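Local coordinates for charybdin (Charybdis maritima, PDB 2B7U), which belongs to the ribosome-inactivating proteins, whose characteristic fold packs a mixed beta-sheet against a group of helices, at residues Glu13-Arg18 / Lys61-Gly66; Val68-Ile73 / Gly82-Gly87; Glu17-Gln22 / Phe180-Ser185; Ile131-Asn136 / Ser157-Ser162; Asp76-Arg81 / Glu167-Val172. All blocks are in the same frame, centred on the assembly; numbering follows the deposited sequence. Where two conformers were deposited one is given.

Contact 1 (Glu13-Arg18 / Lys61-Gly66)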
# COMPACT_ATOMS: atom_id res chain seq x y z
N GLU A 13 -2.51 11.48 9.46
CA GLU A 13 -1.86 12.66 8.89
C GLU A 13 -0.38 12.67 9.25
O GLU A 13 -0.00 12.39 10.38
CB GLU A 13 -2.58 13.92 9.37
CG GLU A 13 -1.95 15.22 8.90
CD GLU A 13 -2.75 16.45 9.32
OE1 GLU A 13 -3.84 16.29 9.95
OE2 GLU A 13 -2.29 17.59 9.04
N LEU A 14 0.46 12.95 8.26
CA LEU A 14 1.90 13.04 8.48
C LEU A 14 2.46 14.31 7.84
O LEU A 14 2.18 14.59 6.67
CB LEU A 14 2.59 11.82 7.91
CG LEU A 14 4.09 11.67 8.21
CD1 LEU A 14 4.34 11.48 9.70
CD2 LEU A 14 4.66 10.51 7.44
N ASP A 15 3.24 15.07 8.61
CA ASP A 15 4.00 16.16 8.01
C ASP A 15 5.39 15.69 7.62
O ASP A 15 6.10 15.11 8.42
CB ASP A 15 4.11 17.39 8.90
CG ASP A 15 4.63 18.60 8.11
OD1 ASP A 15 5.86 18.76 7.95
OD2 ASP A 15 3.81 19.39 7.58
N ILE A 16 5.78 15.98 6.38
CA ILE A 16 7.00 15.47 5.79
C ILE A 16 8.24 16.29 6.16
O ILE A 16 9.34 15.76 6.09
CB ILE A 16 6.86 15.38 4.23
CG1 ILE A 16 5.54 14.72 3.84
CG2 ILE A 16 8.03 14.62 3.60
CD1 ILE A 16 5.36 13.36 4.44
N GLU A 17 8.09 17.55 6.56
CA GLU A 17 9.25 18.43 6.74
C GLU A 17 10.27 17.96 7.78
O GLU A 17 11.48 17.96 7.51
CB GLU A 17 8.80 19.86 7.05
CG GLU A 17 9.95 20.85 7.07
CD GLU A 17 9.51 22.25 7.43
OE1 GLU A 17 8.29 22.48 7.59
OE2 GLU A 17 10.40 23.11 7.58
N ARG A 18 9.79 17.56 8.96
CA ARG A 18 10.66 17.12 10.07
C ARG A 18 10.83 15.59 10.11
O ARG A 18 11.35 15.04 11.08
CB ARG A 18 10.14 17.68 11.41
CG ARG A 18 9.33 16.75 12.36
CD ARG A 18 8.19 16.02 11.67
NE ARG A 18 7.70 14.88 12.46
CZ ARG A 18 7.11 13.80 11.93
NH1 ARG A 18 6.96 13.70 10.62
NH2 ARG A 18 6.67 12.82 12.72
N LYS A 61 -3.45 11.89 4.91
CA LYS A 61 -3.21 13.31 4.65
C LYS A 61 -1.72 13.59 4.81
O LYS A 61 -1.13 13.30 5.86
CB LYS A 61 -4.04 14.16 5.61
CG LYS A 61 -4.04 15.66 5.30
CD LYS A 61 -5.28 16.27 5.97
CE LYS A 61 -5.29 17.76 6.00
NZ LYS A 61 -6.41 18.24 6.89
N LEU A 62 -1.11 14.13 3.77
CA LEU A 62 0.32 14.40 3.76
C LEU A 62 0.53 15.88 3.55
O LEU A 62 -0.03 16.45 2.64
CB LEU A 62 1.00 13.64 2.62
CG LEU A 62 0.86 12.12 2.64
CD1 LEU A 62 1.52 11.52 1.39
CD2 LEU A 62 1.44 11.52 3.88
N THR A 63 1.37 16.47 4.40
CA THR A 63 1.57 17.91 4.36
C THR A 63 3.05 18.22 4.31
O THR A 63 3.87 17.55 4.94
CB THR A 63 0.94 18.56 5.59
OG1 THR A 63 -0.49 18.42 5.55
CG2 THR A 63 1.28 19.99 5.64
N PHE A 64 3.41 19.26 3.55
CA PHE A 64 4.78 19.74 3.50
C PHE A 64 4.79 21.24 3.26
O PHE A 64 4.41 21.68 2.18
CB PHE A 64 5.55 19.07 2.37
CG PHE A 64 6.96 19.56 2.24
CD1 PHE A 64 7.83 19.45 3.31
CD2 PHE A 64 7.41 20.13 1.08
CE1 PHE A 64 9.13 19.91 3.21
CE2 PHE A 64 8.72 20.61 0.98
CZ PHE A 64 9.57 20.49 2.03
N ARG A 65 5.24 21.99 4.26
CA ARG A 65 5.39 23.45 4.14
C ARG A 65 4.15 24.13 3.55
O ARG A 65 4.24 24.93 2.62
CB ARG A 65 6.65 23.81 3.33
CG ARG A 65 7.93 23.38 4.01
CD ARG A 65 9.18 23.86 3.29
NE ARG A 65 10.36 23.51 4.08
CZ ARG A 65 11.57 23.27 3.58
NH1 ARG A 65 12.57 22.97 4.42
NH2 ARG A 65 11.81 23.33 2.28
N GLY A 66 2.98 23.78 4.08
CA GLY A 66 1.71 24.41 3.68
C GLY A 66 1.01 23.79 2.48
O GLY A 66 -0.09 24.23 2.10
O HOH W 1 -5.42 18.32 9.44
O HOH W 2 5.94 21.40 6.92
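Leu14 and Leu62 sit abreast in two parallel strands, 7-15 and 56-64, the first of them an outermost strand of the six-stranded mixed sheet in this ribosome-inactivating fold. The tight part is the backbone ladder and the face carrying the two leucines. Leu14 spends both polar backbone atoms on its neighbour: its N donates to O of Lys61, and its O accepts N of Thr63 at 3.1 Å. Ile16 N extends the ladder to Thr63 O with a nearly straight bond of 2.9 Å (169°). Leu14 CB meets Leu62 CD2 at 4.2 Å, and Phe165 of helix 151-170 packs on both residues, a place for branched aliphatic chains. Where the strand ends, the chain turns past Phe64, whose ring edge faces Glu17 N, 3.8 Å from CD1.

The face of Glu13, Lys61, Asp15 and Thr63 is looser and wetter. Glu13 and Lys61 run side by side, pointing the same way, yet OE1 of Glu13 stays 4.4 Å from NZ of Lys61; a water accepts from that NZ and donates to that OE1. Asp15 has CG anti to its N (chi1 -167°), and its OD1 accepts Glu17 N from above the carboxylate plane, forming an Asx turn. Beyond it the Glu17 carboxylate stands 83° from the Arg65 guanidinium plane, with Glu17 OE2 at the guanidinium edge, 3.5 Å from Arg65 NE in a long, weak salt bridge.

Contact 2 (Val68-Ile73 / Gly82-Gly87)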
# COMPACT_ATOMS: atom_id res chain seq x y z
N VAL A 68 -0.56 20.41 0.67
CA VAL A 68 -1.27 19.25 1.23
C VAL A 68 -1.95 18.45 0.14
O VAL A 68 -2.45 18.98 -0.85
CB VAL A 68 -2.37 19.67 2.27
CG1 VAL A 68 -1.83 20.65 3.26
CG2 VAL A 68 -3.57 20.26 1.60
N THR A 69 -1.94 17.14 0.34
CA THR A 69 -2.81 16.29 -0.42
C THR A 69 -3.37 15.24 0.52
O THR A 69 -2.80 14.96 1.56
CB THR A 69 -2.08 15.67 -1.62
OG1 THR A 69 -3.02 14.97 -2.45
CG2 THR A 69 -0.98 14.74 -1.18
N THR A 70 -4.52 14.72 0.16
CA THR A 70 -5.14 13.63 0.87
C THR A 70 -5.35 12.50 -0.13
O THR A 70 -5.92 12.73 -1.18
CB THR A 70 -6.49 14.02 1.48
OG1 THR A 70 -6.30 15.14 2.36
CG2 THR A 70 -7.06 12.85 2.27
N VAL A 71 -4.90 11.31 0.25
CA VAL A 71 -5.04 10.13 -0.60
C VAL A 71 -6.06 9.19 0.05
O VAL A 71 -6.01 8.96 1.25
CB VAL A 71 -3.69 9.41 -0.80
CG1 VAL A 71 -3.84 8.27 -1.75
CG2 VAL A 71 -2.64 10.42 -1.35
N ARG A 72 -6.96 8.65 -0.75
CA ARG A 72 -7.98 7.71 -0.25
C ARG A 72 -7.59 6.32 -0.70
O ARG A 72 -7.30 6.09 -1.86
CB ARG A 72 -9.34 8.06 -0.79
CG ARG A 72 -10.45 7.32 -0.13
CD ARG A 72 -11.75 8.11 -0.18
NE ARG A 72 -11.71 9.33 0.64
CZ ARG A 72 -12.69 10.24 0.66
NH1 ARG A 72 -13.77 10.08 -0.09
NH2 ARG A 72 -12.57 11.31 1.43
N ILE A 73 -7.52 5.41 0.27
CA ILE A 73 -6.98 4.06 0.06
C ILE A 73 -7.98 3.02 0.56
O ILE A 73 -8.57 3.19 1.61
CB ILE A 73 -5.65 3.94 0.84
CG1 ILE A 73 -4.65 5.00 0.32
CG2 ILE A 73 -5.04 2.55 0.69
CD1 ILE A 73 -3.37 5.14 1.12
N GLY A 82 -7.74 7.20 -4.92
CA GLY A 82 -7.87 8.58 -5.38
C GLY A 82 -7.13 9.55 -4.50
O GLY A 82 -6.56 9.16 -3.50
N TYR A 83 -7.12 10.80 -4.91
CA TYR A 83 -6.48 11.84 -4.11
C TYR A 83 -7.15 13.19 -4.38
O TYR A 83 -7.83 13.38 -5.39
CB TYR A 83 -4.98 11.90 -4.37
CG TYR A 83 -4.65 12.56 -5.68
CD1 TYR A 83 -4.34 13.91 -5.75
CD2 TYR A 83 -4.64 11.82 -6.87
CE1 TYR A 83 -4.08 14.52 -6.98
CE2 TYR A 83 -4.37 12.43 -8.10
CZ TYR A 83 -4.07 13.77 -8.13
OH TYR A 83 -3.80 14.38 -9.34
N GLN A 84 -6.94 14.10 -3.44
CA GLN A 84 -7.55 15.42 -3.50
C GLN A 84 -6.53 16.52 -3.78
O GLN A 84 -5.52 16.61 -3.09
CB GLN A 84 -8.23 15.73 -2.17
CG GLN A 84 -9.12 16.95 -2.26
CD GLN A 84 -9.90 17.23 -1.00
OE1 GLN A 84 -11.07 17.65 -1.07
NE2 GLN A 84 -9.27 17.05 0.14
N MET A 85 -6.85 17.38 -4.74
CA MET A 85 -6.05 18.58 -5.00
C MET A 85 -6.37 19.66 -3.97
O MET A 85 -7.47 19.69 -3.42
CB MET A 85 -6.32 19.10 -6.40
CG MET A 85 -5.79 18.17 -7.48
SD MET A 85 -6.08 18.72 -9.16
CE MET A 85 -4.87 20.03 -9.36
N GLN A 86 -5.41 20.56 -3.73
CA GLN A 86 -5.50 21.54 -2.65
C GLN A 86 -6.37 22.75 -2.95
O GLN A 86 -7.08 23.22 -2.07
CB GLN A 86 -4.10 22.02 -2.25
CG GLN A 86 -4.07 22.96 -1.06
CD GLN A 86 -2.70 23.07 -0.45
OE1 GLN A 86 -1.75 22.43 -0.89
NE2 GLN A 86 -2.57 23.91 0.56
N GLY A 87 -6.31 23.25 -4.18
CA GLY A 87 -6.94 24.53 -4.53
C GLY A 87 -8.44 24.51 -4.34
O GLY A 87 -8.99 25.26 -3.51
O HOH W 3 -5.36 18.67 -1.02
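Arg72 and Gly82 exchange backbone hydrogen bonds in both directions. Arg72 N reaches Gly82 O at 2.8 Å from above the carbonyl plane, while the return bond, Gly82 N to Arg72 O, is longer at 3.3 Å but lies on a lone pair. Gln84 N donates to Thr70 O at 2.8 Å.

Two side chains add hydrogen bonds to the backbone. Thr69 places OG1 anti to its own N (chi1 -172°), from where it donates to Gln84 O at 3.1 Å. Past the strand's end, the extended Gln86 chain crosses Val68 at about a right angle and brings OE1 within 2.8 Å of Val68 N; its NE2 donates to Gly66 O, so the amide spans Gly66 and the first part of strand 67-74. A water donating to Val68 O and Gln84 O bridges the strands where they splay.

Apolar contact is slight: Val71 CG2 touches Tyr83 CB at 4.1 Å in a non-hydrogen-bonded pair, on the face where the Tyr83 ring packs against Leu145 and Leu158 of the helices. On the other face Arg72 forms a salt bridge with Asp59 and a cation-pi contact with Trp91. Adjacent antiparallel strands 67-74 and 80-84, joined by a short connection, form a beta hairpin in the middle of the mixed sheet.

Contact 3 (Glu17-Gln22 / Phe180-Ser185)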
# COMPACT_ATOMS: atom_id res chain seq x y z
N GLU A 17 8.09 17.55 6.56
CA GLU A 17 9.25 18.43 6.74
C GLU A 17 10.27 17.96 7.78
O GLU A 17 11.48 17.96 7.51
CB GLU A 17 8.80 19.86 7.05
CG GLU A 17 9.95 20.85 7.07
CD GLU A 17 9.51 22.25 7.43
OE1 GLU A 17 8.29 22.48 7.59
OE2 GLU A 17 10.40 23.11 7.58
N ARG A 18 9.79 17.56 8.96
CA ARG A 18 10.66 17.12 10.07
C ARG A 18 10.83 15.59 10.11
O ARG A 18 11.35 15.04 11.08
CB ARG A 18 10.14 17.68 11.41
CG ARG A 18 9.33 16.75 12.36
CD ARG A 18 8.19 16.02 11.67
NE ARG A 18 7.70 14.88 12.46
CZ ARG A 18 7.11 13.80 11.93
NH1 ARG A 18 6.96 13.70 10.62
NH2 ARG A 18 6.67 12.82 12.72
N LEU A 19 10.38 14.92 9.05
CA LEU A 19 10.31 13.46 9.02
C LEU A 19 11.70 12.84 9.21
O LEU A 19 12.65 13.24 8.54
CB LEU A 19 9.73 13.00 7.66
CG LEU A 19 8.58 11.99 7.58
CD1 LEU A 19 8.67 11.23 6.26
CD2 LEU A 19 8.50 11.07 8.72
N THR A 20 11.80 11.86 10.10
CA THR A 20 13.03 11.09 10.27
C THR A 20 12.73 9.61 10.09
O THR A 20 11.56 9.21 10.04
CB THR A 20 13.64 11.29 11.67
OG1 THR A 20 12.81 10.69 12.67
CG2 THR A 20 13.82 12.76 11.96
N GLY A 21 13.79 8.80 10.01
CA GLY A 21 13.65 7.34 9.93
C GLY A 21 12.78 6.82 11.04
O GLY A 21 11.87 6.00 10.81
N GLN A 22 13.02 7.32 12.25
CA GLN A 22 12.28 6.88 13.42
C GLN A 22 10.82 7.29 13.39
O GLN A 22 9.93 6.48 13.66
CB GLN A 22 12.95 7.40 14.70
CG GLN A 22 14.11 6.56 15.21
CD GLN A 22 15.04 6.06 14.12
OE1 GLN A 22 15.63 6.86 13.40
NE2 GLN A 22 15.19 4.74 14.02
N PHE A 180 15.67 3.63 6.67
CA PHE A 180 17.12 3.67 6.88
C PHE A 180 17.76 4.66 5.91
O PHE A 180 18.84 5.19 6.19
CB PHE A 180 17.74 2.27 6.70
CG PHE A 180 17.25 1.23 7.71
CD1 PHE A 180 16.47 1.57 8.82
CD2 PHE A 180 17.64 -0.10 7.58
CE1 PHE A 180 16.07 0.61 9.73
CE2 PHE A 180 17.24 -1.07 8.51
CZ PHE A 180 16.46 -0.71 9.57
N ASN A 181 17.10 4.92 4.78
CA ASN A 181 17.63 5.72 3.67
C ASN A 181 16.91 7.07 3.51
O ASN A 181 17.21 7.85 2.60
CB ASN A 181 17.53 4.91 2.38
CG ASN A 181 18.55 3.77 2.31
OD1 ASN A 181 19.75 4.02 2.19
ND2 ASN A 181 18.08 2.54 2.39
N LEU A 182 16.00 7.36 4.43
CA LEU A 182 15.04 8.44 4.27
C LEU A 182 15.67 9.82 4.15
O LEU A 182 15.31 10.60 3.27
CB LEU A 182 14.06 8.41 5.44
CG LEU A 182 12.84 9.31 5.34
CD1 LEU A 182 11.86 8.81 4.30
CD2 LEU A 182 12.20 9.37 6.70
N GLU A 183 16.61 10.12 5.03
CA GLU A 183 17.20 11.46 5.07
C GLU A 183 18.40 11.62 4.14
O GLU A 183 19.07 12.67 4.17
CB GLU A 183 17.56 11.81 6.51
CG GLU A 183 16.35 11.85 7.44
CD GLU A 183 16.63 12.62 8.72
OE1 GLU A 183 16.56 13.87 8.69
OE2 GLU A 183 16.91 11.97 9.75
N SER A 184 18.66 10.61 3.32
CA SER A 184 19.76 10.65 2.36
C SER A 184 19.55 11.75 1.32
O SER A 184 18.42 11.98 0.88
CB SER A 184 19.90 9.30 1.65
OG SER A 184 20.96 9.33 0.71
N SER A 185 20.64 12.41 0.95
CA SER A 185 20.62 13.44 -0.09
C SER A 185 20.67 12.85 -1.51
O SER A 185 20.33 13.54 -2.48
CB SER A 185 21.79 14.42 0.10
OG SER A 185 23.03 13.74 0.10
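Leu19 and Leu182 cross at about a right angle, Leu19 CD1 meeting Leu182 CD2 at 4.0 Å. Leu182 CG stands anti to the backbone N (chi1 -170°), and beyond it CD2 lies over the peptide that joins Thr20 to Gly21, 3.4 Å from Thr20 O and 3.7 Å from Gly21 N. A methyl group thus lies against a polar backbone without bonding to it; leucine suits the place because its chain is long enough for CD2 to touch both Leu19 CD1 and the peptide. Gly21 brings no side chain to this spot, and its CA lies 5.9 Å from Phe180 CA in helix 172-180.

The peptide under the leucine opens helix 21-35. Thr20 is its N-cap: OG1 caps a backbone N in the first turn, while Thr23 OG1 accepts from Thr20 N, a reciprocal pairing consistent with a capping box. Leu182 lies in a type I beta turn from Asn181 to Ser184, which sets Leu182 and Glu183 next to each other on the side facing the helix start.

Glu183 lies alongside Thr20, both side chains pointing the same way. Its OE2 is 3.9 Å from Thr20 CB, a contact without a hydrogen bond, and 4.5 Å from Gly21 N; so near a helix N-terminus, a carboxylate is probably favoured electrostatically. Nearby, Lys135 NZ donates to O of Glu17 and of Leu19, and the Lys135 backbone bonds to that of Leu182.

Contact 4 (Ile131-Asn136 / Ser157-Ser162)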
# COMPACT_ATOMS: atom_id res chain seq x y z
N ILE A 131 12.63 5.26 -9.92
CA ILE A 131 12.08 6.38 -9.16
C ILE A 131 12.72 6.41 -7.78
O ILE A 131 13.01 5.36 -7.19
CB ILE A 131 10.54 6.22 -9.06
CG1 ILE A 131 9.91 6.44 -10.44
CG2 ILE A 131 9.94 7.18 -8.02
CD1 ILE A 131 8.46 6.10 -10.52
N SER A 132 12.94 7.61 -7.25
CA SER A 132 13.57 7.74 -5.94
C SER A 132 12.53 7.81 -4.86
O SER A 132 11.48 8.43 -5.04
CB SER A 132 14.45 8.99 -5.88
OG SER A 132 15.03 9.10 -4.58
N TYR A 133 12.83 7.18 -3.71
CA TYR A 133 11.88 7.06 -2.60
C TYR A 133 12.45 7.55 -1.28
O TYR A 133 12.36 6.88 -0.26
CB TYR A 133 11.44 5.61 -2.44
CG TYR A 133 10.84 5.04 -3.68
CD1 TYR A 133 11.51 4.08 -4.43
CD2 TYR A 133 9.60 5.44 -4.11
CE1 TYR A 133 10.94 3.56 -5.57
CE2 TYR A 133 9.02 4.92 -5.24
CZ TYR A 133 9.69 3.97 -5.96
OH TYR A 133 9.12 3.47 -7.10
N ASN A 134 13.08 8.71 -1.31
CA ASN A 134 13.59 9.30 -0.08
C ASN A 134 12.68 10.45 0.38
O ASN A 134 11.62 10.69 -0.21
CB ASN A 134 15.06 9.71 -0.24
CG ASN A 134 15.27 10.78 -1.27
OD1 ASN A 134 14.32 11.34 -1.82
ND2 ASN A 134 16.54 11.11 -1.51
N LYS A 135 13.09 11.17 1.41
CA LYS A 135 12.28 12.26 1.95
C LYS A 135 12.08 13.36 0.92
O LYS A 135 10.99 13.91 0.77
CB LYS A 135 12.96 12.82 3.21
CG LYS A 135 12.22 13.92 3.92
CD LYS A 135 13.00 14.32 5.15
CE LYS A 135 12.37 15.46 5.91
NZ LYS A 135 13.14 15.75 7.17
N ASN A 136 13.15 13.69 0.20
CA ASN A 136 13.05 14.70 -0.85
C ASN A 136 12.03 14.30 -1.92
O ASN A 136 11.26 15.13 -2.39
CB ASN A 136 14.42 14.98 -1.48
CG ASN A 136 15.37 15.74 -0.54
OD1 ASN A 136 16.58 15.56 -0.61
ND2 ASN A 136 14.82 16.59 0.32
N SER A 157 4.08 10.68 -8.77
CA SER A 157 3.88 11.01 -7.39
C SER A 157 3.06 9.94 -6.66
O SER A 157 3.32 9.65 -5.49
CB SER A 157 3.21 12.37 -7.29
OG SER A 157 4.05 13.37 -7.84
N LEU A 158 2.04 9.41 -7.34
CA LEU A 158 1.24 8.32 -6.77
C LEU A 158 2.06 7.03 -6.57
O LEU A 158 1.84 6.30 -5.59
CB LEU A 158 -0.02 8.08 -7.62
CG LEU A 158 -1.07 9.20 -7.55
CD1 LEU A 158 -2.18 9.00 -8.61
CD2 LEU A 158 -1.72 9.35 -6.15
N ILE A 159 3.03 6.78 -7.45
CA ILE A 159 3.95 5.67 -7.25
C ILE A 159 4.74 5.87 -5.94
O ILE A 159 4.87 4.95 -5.14
CB ILE A 159 4.93 5.49 -8.42
CG1 ILE A 159 4.16 5.08 -9.66
CG2 ILE A 159 5.97 4.47 -8.08
CD1 ILE A 159 4.90 5.21 -10.94
N VAL A 160 5.26 7.08 -5.74
CA VAL A 160 6.03 7.34 -4.54
C VAL A 160 5.16 7.13 -3.28
O VAL A 160 5.57 6.47 -2.32
CB VAL A 160 6.64 8.77 -4.57
CG1 VAL A 160 7.23 9.12 -3.24
CG2 VAL A 160 7.70 8.84 -5.66
N VAL A 161 3.95 7.68 -3.28
CA VAL A 161 3.07 7.49 -2.14
C VAL A 161 2.70 6.01 -1.94
O VAL A 161 2.76 5.47 -0.82
CB VAL A 161 1.81 8.34 -2.28
CG1 VAL A 161 0.78 7.95 -1.23
CG2 VAL A 161 2.16 9.83 -2.22
N SER A 162 2.35 5.32 -3.01
CA SER A 162 2.01 3.90 -2.92
C SER A 162 3.18 3.09 -2.36
O SER A 162 2.96 2.22 -1.51
CB SER A 162 1.60 3.36 -4.28
OG SER A 162 1.12 2.03 -4.16
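Ile131 touches helix 151-170 with two branches of its side chain. CD1 meets CD1 of Ile159 at 3.7 Å, the two side chains crossing at about a right angle, while CG2 of Ile131 meets CG2 of Val160, also at 3.7 Å. Tyr133 comes in next to it. The edge of its ring faces the helix backbone: Val160 CA lies near the ring plane, 3.9 Å from Tyr133 CE2, and Tyr133 OH rests 3.4 Å from CG2 of Ile159. That Ile159 methyl also touches Ile131 CD1. Beta-branched residues suit this helix surface because their methyls stay close to the backbone, allowing an incoming chain to approach it.

Around this shell, polar bonds fix the approaching chain. The Tyr133 hydroxyl is hydrogen-bonded to Ile128 O, which holds the tip of the ring, and the ring also meets Phe178 with planes at about 50°. The backbone of Tyr133 bonds to Val188, and Ser132, its CB turned from the helix, bonds through OG to N of the same Val188. One residue on, Asn134 is the N-cap of helix 135-147, its OD1 accepting Ala137 N; asparagine, with a short side chain and a carbonyl acceptor, is well suited to that position.

No hydrogen bond joins the two segments, so the loop is held on helix 151-170 by close apolar fit, while the Tyr133 hydroxyl, Ser132 OG and Asn134 OD1 bond to residues outside them.

Contact 5 (Asp76-Arg81 / Glu167-Val172)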
# COMPACT_ATOMS: atom_id res chain seq x y z
N ASP A 76 -9.20 -2.78 2.83
CA ASP A 76 -9.10 -4.24 2.76
C ASP A 76 -7.92 -4.73 1.93
O ASP A 76 -7.36 -5.77 2.20
CB ASP A 76 -10.43 -4.87 2.31
CG ASP A 76 -10.94 -4.33 1.00
OD1 ASP A 76 -10.41 -3.31 0.49
OD2 ASP A 76 -11.92 -4.91 0.49
N ASP A 77 -7.51 -3.99 0.90
CA ASP A 77 -6.37 -4.42 0.10
C ASP A 77 -5.24 -3.40 -0.04
O ASP A 77 -4.25 -3.69 -0.70
CB ASP A 77 -6.84 -4.95 -1.26
CG ASP A 77 -7.44 -3.89 -2.13
OD1 ASP A 77 -7.91 -4.22 -3.25
OD2 ASP A 77 -7.44 -2.71 -1.74
N LEU A 78 -5.36 -2.25 0.63
CA LEU A 78 -4.37 -1.19 0.64
C LEU A 78 -4.05 -0.61 -0.75
O LEU A 78 -3.00 -0.02 -0.96
CB LEU A 78 -3.09 -1.64 1.36
CG LEU A 78 -3.31 -2.01 2.82
CD1 LEU A 78 -1.97 -2.35 3.51
CD2 LEU A 78 -4.04 -0.94 3.59
N VAL A 79 -5.01 -0.70 -1.65
CA VAL A 79 -4.87 -0.16 -2.98
C VAL A 79 -5.30 1.32 -2.98
O VAL A 79 -6.34 1.70 -2.45
CB VAL A 79 -5.69 -0.96 -3.99
CG1 VAL A 79 -5.72 -0.30 -5.34
CG2 VAL A 79 -5.12 -2.37 -4.14
N LEU A 80 -4.47 2.15 -3.58
CA LEU A 80 -4.76 3.58 -3.69
C LEU A 80 -5.95 3.77 -4.64
O LEU A 80 -6.00 3.20 -5.74
CB LEU A 80 -3.50 4.31 -4.18
CG LEU A 80 -3.29 5.76 -3.75
CD1 LEU A 80 -1.82 6.11 -3.74
CD2 LEU A 80 -4.06 6.68 -4.70
N ARG A 81 -6.94 4.57 -4.24
CA ARG A 81 -8.11 4.79 -5.10
C ARG A 81 -8.25 6.21 -5.64
O ARG A 81 -8.86 6.42 -6.70
CB ARG A 81 -9.40 4.41 -4.37
CG ARG A 81 -10.70 4.48 -5.19
CD ARG A 81 -10.60 3.76 -6.51
NE ARG A 81 -10.22 2.36 -6.35
CZ ARG A 81 -9.60 1.64 -7.29
NH1 ARG A 81 -9.29 2.18 -8.47
NH2 ARG A 81 -9.29 0.38 -7.05
N GLU A 167 3.20 -0.14 0.23
CA GLU A 167 4.10 -1.27 0.22
C GLU A 167 4.89 -1.36 1.54
O GLU A 167 5.15 -2.45 2.06
CB GLU A 167 5.05 -1.22 -0.96
CG GLU A 167 4.38 -1.07 -2.31
CD GLU A 167 3.51 -2.23 -2.70
OE1 GLU A 167 3.50 -3.27 -1.99
OE2 GLU A 167 2.79 -2.10 -3.72
N ALA A 168 5.31 -0.22 2.09
CA ALA A 168 5.97 -0.21 3.40
C ALA A 168 5.08 -0.78 4.51
O ALA A 168 5.55 -1.51 5.39
CB ALA A 168 6.42 1.20 3.75
N THR A 169 3.78 -0.47 4.46
CA THR A 169 2.82 -1.01 5.43
C THR A 169 2.72 -2.53 5.28
O THR A 169 2.75 -3.26 6.27
CB THR A 169 1.47 -0.32 5.26
OG1 THR A 169 1.61 1.07 5.63
CG2 THR A 169 0.39 -0.92 6.10
N ARG A 170 2.71 -2.99 4.05
CA ARG A 170 2.60 -4.44 3.78
C ARG A 170 3.83 -5.25 4.19
O ARG A 170 3.68 -6.41 4.56
CB ARG A 170 2.32 -4.68 2.31
CG ARG A 170 1.00 -4.19 1.77
CD ARG A 170 0.98 -4.34 0.25
NE ARG A 170 -0.33 -4.04 -0.31
CZ ARG A 170 -0.56 -3.25 -1.35
NH1 ARG A 170 0.44 -2.68 -2.01
NH2 ARG A 170 -1.80 -3.06 -1.77
N PHE A 171 5.04 -4.70 4.06
CA PHE A 171 6.27 -5.49 4.24
C PHE A 171 7.28 -4.85 5.17
O PHE A 171 7.67 -3.71 4.97
CB PHE A 171 6.95 -5.75 2.90
CG PHE A 171 6.17 -6.70 2.01
CD1 PHE A 171 6.22 -8.06 2.27
CD2 PHE A 171 5.41 -6.24 0.97
CE1 PHE A 171 5.50 -8.92 1.46
CE2 PHE A 171 4.69 -7.10 0.17
CZ PHE A 171 4.75 -8.44 0.41
N VAL A 172 7.70 -5.61 6.17
CA VAL A 172 8.71 -5.17 7.12
C VAL A 172 9.98 -4.67 6.46
O VAL A 172 10.49 -3.60 6.84
CB VAL A 172 9.02 -6.35 8.11
CG1 VAL A 172 10.18 -6.00 9.05
CG2 VAL A 172 7.74 -6.71 8.90
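Arg170 and Leu78 slide past each other in opposite directions, and the arginine can be followed outward from helix 151-170. From CB, CG is directed anti to the carbonyl carbon (chi1 -65°) and packs 3.9 Å from Leu78 CD1 in the conformer given; Thr169 CG2 touches the same Leu78 methyl at 3.8 Å. The chain then runs extended to NE, which passes 4.0 Å from Leu78 CB, so a leucine beside it gives CG and NE an apolar flank. CZ lies beside the same CB.

At the tip NH2 donates to Asp77 O at 2.7 Å (N-H...O angle 156°), with the acceptor 7° from the guanidinium plane and the donor in the carbonyl plane. NH1 turns back to its own helix, hydrogen-bonding Glu167 OE1 at 3.1 Å and forming a salt bridge with Glu167 OE2 at 3.0 Å. Glu167, Ala168, Thr169, Arg170 and Phe171 spell the Glu-Ala-x-Arg-Phe signature of ribosome-inactivating proteins, and one turn of helix separates its acid from its arginine. Trp202 adds a cation-pi contact to Arg170, and Tyr117 OH hydrogen-bonds Glu167 OE2.

The carbonyl that receives NH2 belongs to the loop before strand 80-84. There Asp77 OD2 accepts Val79 N at 3.2 Å from above the carboxylate plane, making an Asx turn, and Leu78 between them has positive phi, part of the bend from which Asp77 O points to the arginine.

How the contacts relate
Contacts 1 and 2 belong to one sheet and meet where strands 56-64 and 67-74 adjoin, Leu62 N bonding to Thr69 O; backbone ladders dominate both, with water at their margins and, in contact 1, charged pairs as well. Contact 3, its centre about 19 Å from the chain centre like that of contact 1, lies partly at the surface and lacks any hydrogen bond across it. Contacts 4 and 5 are buried and share helix 151-170: contact 4 is apolar, whereas contact 5, its centre about 2 Å from the chain centre, rests on one arginine with several partners. Leu80 of contact 5 packs on Leu158 and Val161 of contact 4, while Lys135 ties contact 4 to contacts 1 and 3.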